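Local structure of ActII protein (Streptomyces coelicolor, 2OPT) at residues A[24-32]-A[43-54]. The protein is a TetR-like transcriptional repressor that probably binds regulatory DNA, and binds actinorhodin or its biosynthetic precursor (S)-DNPA. Residues are numbered along the deposited sequence; the frame is centred on the assembly and turned at random.
Sequences LDALSMRRL and LYAHVGNRDELL
R50, in the first turn of helix 50-61, reaches back to the loop before helix 29-36. Its CB lies 4.2 Å from M29 CG. With CG anti to the backbone N (chi1 -170°) and the chain extended as far as NE, CD passes L27 O and the guanidinium arrives edge-on. R50 NE donates to L27 O at 2.6 Å, nearly straight at 164° and within the guanidinium plane. R50 NH2 adds a weak bond to the same oxygen and comes within 2.6 Å of L24 O. L54 CD1 rests over one guanidinium face, toward its rim.

M29 bends at chi2 and chi3, a knob among L43, V47, R50 and L53: SD lies against R50 CA, and M29 CE meets V47 CG2 at 3.7 Å and L43 CD2 at 3.8 Å. L27 meets L53 tip to tip, CD2 to CD1, while L32 packs its CD2 on L53 CG. N49 and E52 form a capping box at the start of helix 50-61.

This contact ties the start of the predicted helix-turn-helix, on helix 29-36, to helix 40-47 and to helix 50-61; L32, L43 and V47 also touch helix 8-22, whereas L24 and L54 pack on helix 96-100.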
loop_
_atom_site.group_PDB
_atom_site.type_symbol
_atom_site.label_atom_id
_atom_site.label_comp_id
_atom_site.label_asym_id
_atom_site.label_seq_id
_atom_site.Cartn_x
_atom_site.Cartn_y
_atom_site.Cartn_z
ATOM N N LEU A 24 -17.481 -3.955 7.339
ATOM C CA LEU A 24 -17.279 -2.744 8.078
ATOM C C LEU A 24 -18.470 -1.777 8.078
ATOM O O LEU A 24 -18.640 -0.998 9.028
ATOM C CB LEU A 24 -16.032 -2.032 7.508
ATOM C CG LEU A 24 -15.468 -0.786 8.193
ATOM C CD1 LEU A 24 -15.122 -0.971 9.665
ATOM C CD2 LEU A 24 -14.267 -0.324 7.451
ATOM N N ASP A 25 -19.272 -1.754 7.020
ATOM C CA ASP A 25 -20.306 -0.709 6.994
ATOM C C ASP A 25 -21.470 -1.069 7.927
ATOM O O ASP A 25 -22.089 -0.189 8.517
ATOM C CB ASP A 25 -20.762 -0.375 5.571
ATOM C CG ASP A 25 -19.676 0.322 4.742
ATOM O OD1 ASP A 25 -18.740 0.941 5.279
ATOM O OD2 ASP A 25 -19.755 0.244 3.508
ATOM N N ALA A 26 -21.695 -2.368 8.103
ATOM C CA ALA A 26 -22.688 -2.929 9.016
ATOM C C ALA A 26 -22.355 -2.683 10.471
ATOM O O ALA A 26 -23.229 -2.810 11.336
ATOM C CB ALA A 26 -22.814 -4.415 8.777
ATOM N N LEU A 27 -21.084 -2.344 10.752
ATOM C CA LEU A 27 -20.645 -2.156 12.132
ATOM C C LEU A 27 -20.794 -0.700 12.555
ATOM O O LEU A 27 -19.856 0.078 12.395
ATOM C CB LEU A 27 -19.206 -2.650 12.333
ATOM C CG LEU A 27 -18.624 -2.502 13.753
ATOM C CD1 LEU A 27 -19.451 -3.233 14.760
ATOM C CD2 LEU A 27 -17.171 -3.002 13.776
ATOM N N SER A 28 -21.978 -0.345 13.079
ATOM C CA SER A 28 -22.257 0.978 13.623
ATOM C C SER A 28 -22.363 0.796 15.114
ATOM O O SER A 28 -22.586 -0.317 15.584
ATOM C CB SER A 28 -23.583 1.520 13.080
ATOM O OG SER A 28 -24.640 0.694 13.501
ATOM N N MET A 29 -22.229 1.873 15.873
ATOM C CA MET A 29 -22.386 1.768 17.364
ATOM C C MET A 29 -23.802 1.306 17.750
ATOM O O MET A 29 -24.008 0.512 18.698
ATOM C CB MET A 29 -22.038 3.117 18.011
ATOM C CG MET A 29 -20.555 3.459 17.855
ATOM S SD MET A 29 -19.400 2.071 18.125
ATOM C CE MET A 29 -19.234 2.109 19.905
ATOM N N ARG A 30 -24.768 1.759 16.981
ATOM C CA ARG A 30 -26.138 1.356 17.210
ATOM C C ARG A 30 -26.346 -0.146 17.010
ATOM O O ARG A 30 -27.013 -0.789 17.835
ATOM C CB ARG A 30 -27.077 2.165 16.330
ATOM C CG ARG A 30 -28.520 2.032 16.701
ATOM C CD ARG A 30 -29.328 3.129 16.013
ATOM N NE ARG A 30 -29.027 4.457 16.577
ATOM C CZ ARG A 30 -29.616 4.970 17.653
ATOM N NH1 ARG A 30 -29.264 6.188 18.075
ATOM N NH2 ARG A 30 -30.552 4.270 18.306
ATOM N N ARG A 31 -25.780 -0.697 15.934
ATOM C CA ARG A 31 -25.895 -2.121 15.658
ATOM C C ARG A 31 -25.220 -2.889 16.780
ATOM O O ARG A 31 -25.714 -3.924 17.243
ATOM C CB ARG A 31 -25.209 -2.455 14.330
ATOM C CG ARG A 31 -25.079 -4.001 14.057
ATOM C CD ARG A 31 -26.421 -4.719 14.128
ATOM N NE ARG A 31 -26.304 -6.179 14.043
ATOM C CZ ARG A 31 -26.006 -6.822 12.926
ATOM N NH1 ARG A 31 -25.763 -6.135 11.785
ATOM N NH2 ARG A 31 -25.935 -8.140 12.952
ATOM N N LEU A 32 -24.076 -2.366 17.223
ATOM C CA LEU A 32 -23.281 -3.007 18.251
ATOM C C LEU A 32 -24.041 -3.017 19.566
ATOM O O LEU A 32 -24.147 -4.062 20.228
ATOM C CB LEU A 32 -21.884 -2.329 18.359
ATOM C CG LEU A 32 -20.881 -2.890 19.374
ATOM C CD1 LEU A 32 -20.668 -4.469 19.291
ATOM C CD2 LEU A 32 -19.586 -2.146 19.292
ATOM N N LEU A 43 -22.050 1.319 26.625
ATOM C CA LEU A 43 -21.199 1.046 25.460
ATOM C C LEU A 43 -20.165 2.151 25.306
ATOM O O LEU A 43 -18.969 1.903 25.173
ATOM C CB LEU A 43 -22.041 0.931 24.177
ATOM C CG LEU A 43 -21.313 0.687 22.865
ATOM C CD1 LEU A 43 -20.575 -0.620 22.899
ATOM C CD2 LEU A 43 -22.275 0.694 21.689
ATOM N N TYR A 44 -20.609 3.389 25.361
ATOM C CA TYR A 44 -19.668 4.459 25.189
ATOM C C TYR A 44 -18.657 4.605 26.372
ATOM O O TYR A 44 -17.484 4.915 26.147
ATOM C CB TYR A 44 -20.383 5.788 24.941
ATOM C CG TYR A 44 -19.390 6.881 24.700
ATOM C CD1 TYR A 44 -18.732 7.476 25.774
ATOM C CD2 TYR A 44 -19.077 7.320 23.395
ATOM C CE1 TYR A 44 -17.800 8.508 25.589
ATOM C CE2 TYR A 44 -18.124 8.358 23.197
ATOM C CZ TYR A 44 -17.486 8.920 24.313
ATOM O OH TYR A 44 -16.539 9.932 24.219
ATOM N N ALA A 45 -19.102 4.413 27.617
ATOM C CA ALA A 45 -18.165 4.364 28.770
ATOM C C ALA A 45 -16.976 3.409 28.508
ATOM O O ALA A 45 -15.846 3.689 28.899
ATOM C CB ALA A 45 -18.893 3.930 30.010
ATOM N N HIS A 46 -17.245 2.298 27.818
ATOM C CA HIS A 46 -16.281 1.212 27.619
ATOM C C HIS A 46 -15.416 1.321 26.393
ATOM O O HIS A 46 -14.228 0.897 26.430
ATOM C CB HIS A 46 -16.977 -0.158 27.566
ATOM C CG HIS A 46 -17.215 -0.759 28.915
ATOM N ND1 HIS A 46 -18.418 -0.646 29.579
ATOM C CD2 HIS A 46 -16.380 -1.402 29.756
ATOM C CE1 HIS A 46 -18.310 -1.199 30.775
ATOM N NE2 HIS A 46 -17.088 -1.674 30.897
ATOM N N VAL A 47 -15.974 1.808 25.285
ATOM C CA VAL A 47 -15.182 1.762 24.054
ATOM C C VAL A 47 -15.120 3.029 23.278
ATOM O O VAL A 47 -14.379 3.045 22.270
ATOM C CB VAL A 47 -15.528 0.621 23.054
ATOM C CG1 VAL A 47 -15.346 -0.781 23.701
ATOM C CG2 VAL A 47 -16.914 0.792 22.464
ATOM N N GLY A 48 -15.815 4.083 23.723
ATOM C CA GLY A 48 -15.733 5.385 23.037
ATOM C C GLY A 48 -16.560 5.397 21.763
ATOM O O GLY A 48 -17.524 4.645 21.655
ATOM N N ASN A 49 -16.180 6.247 20.803
ATOM C CA ASN A 49 -16.863 6.379 19.511
ATOM C C ASN A 49 -16.482 5.287 18.526
ATOM O O ASN A 49 -15.756 4.342 18.872
ATOM C CB ASN A 49 -16.608 7.772 18.920
ATOM C CG ASN A 49 -15.164 8.007 18.598
ATOM O OD1 ASN A 49 -14.456 7.108 18.174
ATOM N ND2 ASN A 49 -14.709 9.224 18.807
ATOM N N ARG A 50 -17.002 5.364 17.299
ATOM C CA ARG A 50 -16.803 4.257 16.354
ATOM C C ARG A 50 -15.335 4.148 16.002
ATOM O O ARG A 50 -14.793 3.066 15.898
ATOM C CB ARG A 50 -17.622 4.463 15.073
ATOM C CG ARG A 50 -17.624 3.242 14.185
ATOM C CD ARG A 50 -18.518 3.493 13.000
ATOM N NE ARG A 50 -18.538 2.336 12.106
ATOM C CZ ARG A 50 -17.859 2.288 10.967
ATOM N NH1 ARG A 50 -17.078 3.306 10.575
ATOM N NH2 ARG A 50 -17.957 1.224 10.234
ATOM N N ASP A 51 -14.662 5.281 15.866
ATOM C CA ASP A 51 -13.241 5.219 15.558
ATOM C C ASP A 51 -12.402 4.554 16.629
ATOM O O ASP A 51 -11.456 3.851 16.331
ATOM C CB ASP A 51 -12.741 6.629 15.253
ATOM C CG ASP A 51 -13.285 7.132 13.915
ATOM O OD1 ASP A 51 -13.622 6.267 13.042
ATOM O OD2 ASP A 51 -13.340 8.374 13.714
ATOM N N GLU A 52 -12.724 4.767 17.881
ATOM C CA GLU A 52 -11.966 4.162 18.975
ATOM C C GLU A 52 -12.263 2.688 19.019
ATOM O O GLU A 52 -11.410 1.884 19.339
ATOM C CB GLU A 52 -12.409 4.811 20.259
ATOM C CG GLU A 52 -11.922 6.318 20.192
ATOM C CD GLU A 52 -12.543 7.293 21.205
ATOM O OE1 GLU A 52 -13.692 7.099 21.639
ATOM O OE2 GLU A 52 -11.878 8.323 21.530
ATOM N N LEU A 53 -13.502 2.352 18.731
ATOM C CA LEU A 53 -13.922 0.934 18.701
ATOM C C LEU A 53 -13.088 0.174 17.674
ATOM O O LEU A 53 -12.587 -0.920 17.938
ATOM C CB LEU A 53 -15.402 0.898 18.367
ATOM C CG LEU A 53 -16.071 -0.501 18.291
ATOM C CD1 LEU A 53 -15.782 -1.027 16.946
ATOM C CD2 LEU A 53 -15.617 -1.463 19.418
ATOM N N LEU A 54 -12.999 0.713 16.470
ATOM C CA LEU A 54 -12.227 0.104 15.406
ATOM C C LEU A 54 -10.741 -0.048 15.793
ATOM O O LEU A 54 -10.121 -1.024 15.414
ATOM C CB LEU A 54 -12.393 0.917 14.107
ATOM C CG LEU A 54 -13.787 0.795 13.464
ATOM C CD1 LEU A 54 -13.817 1.641 12.209
ATOM C CD2 LEU A 54 -14.148 -0.682 13.166
HETATM O O HOH W 1 -17.469 2.139 6.946
#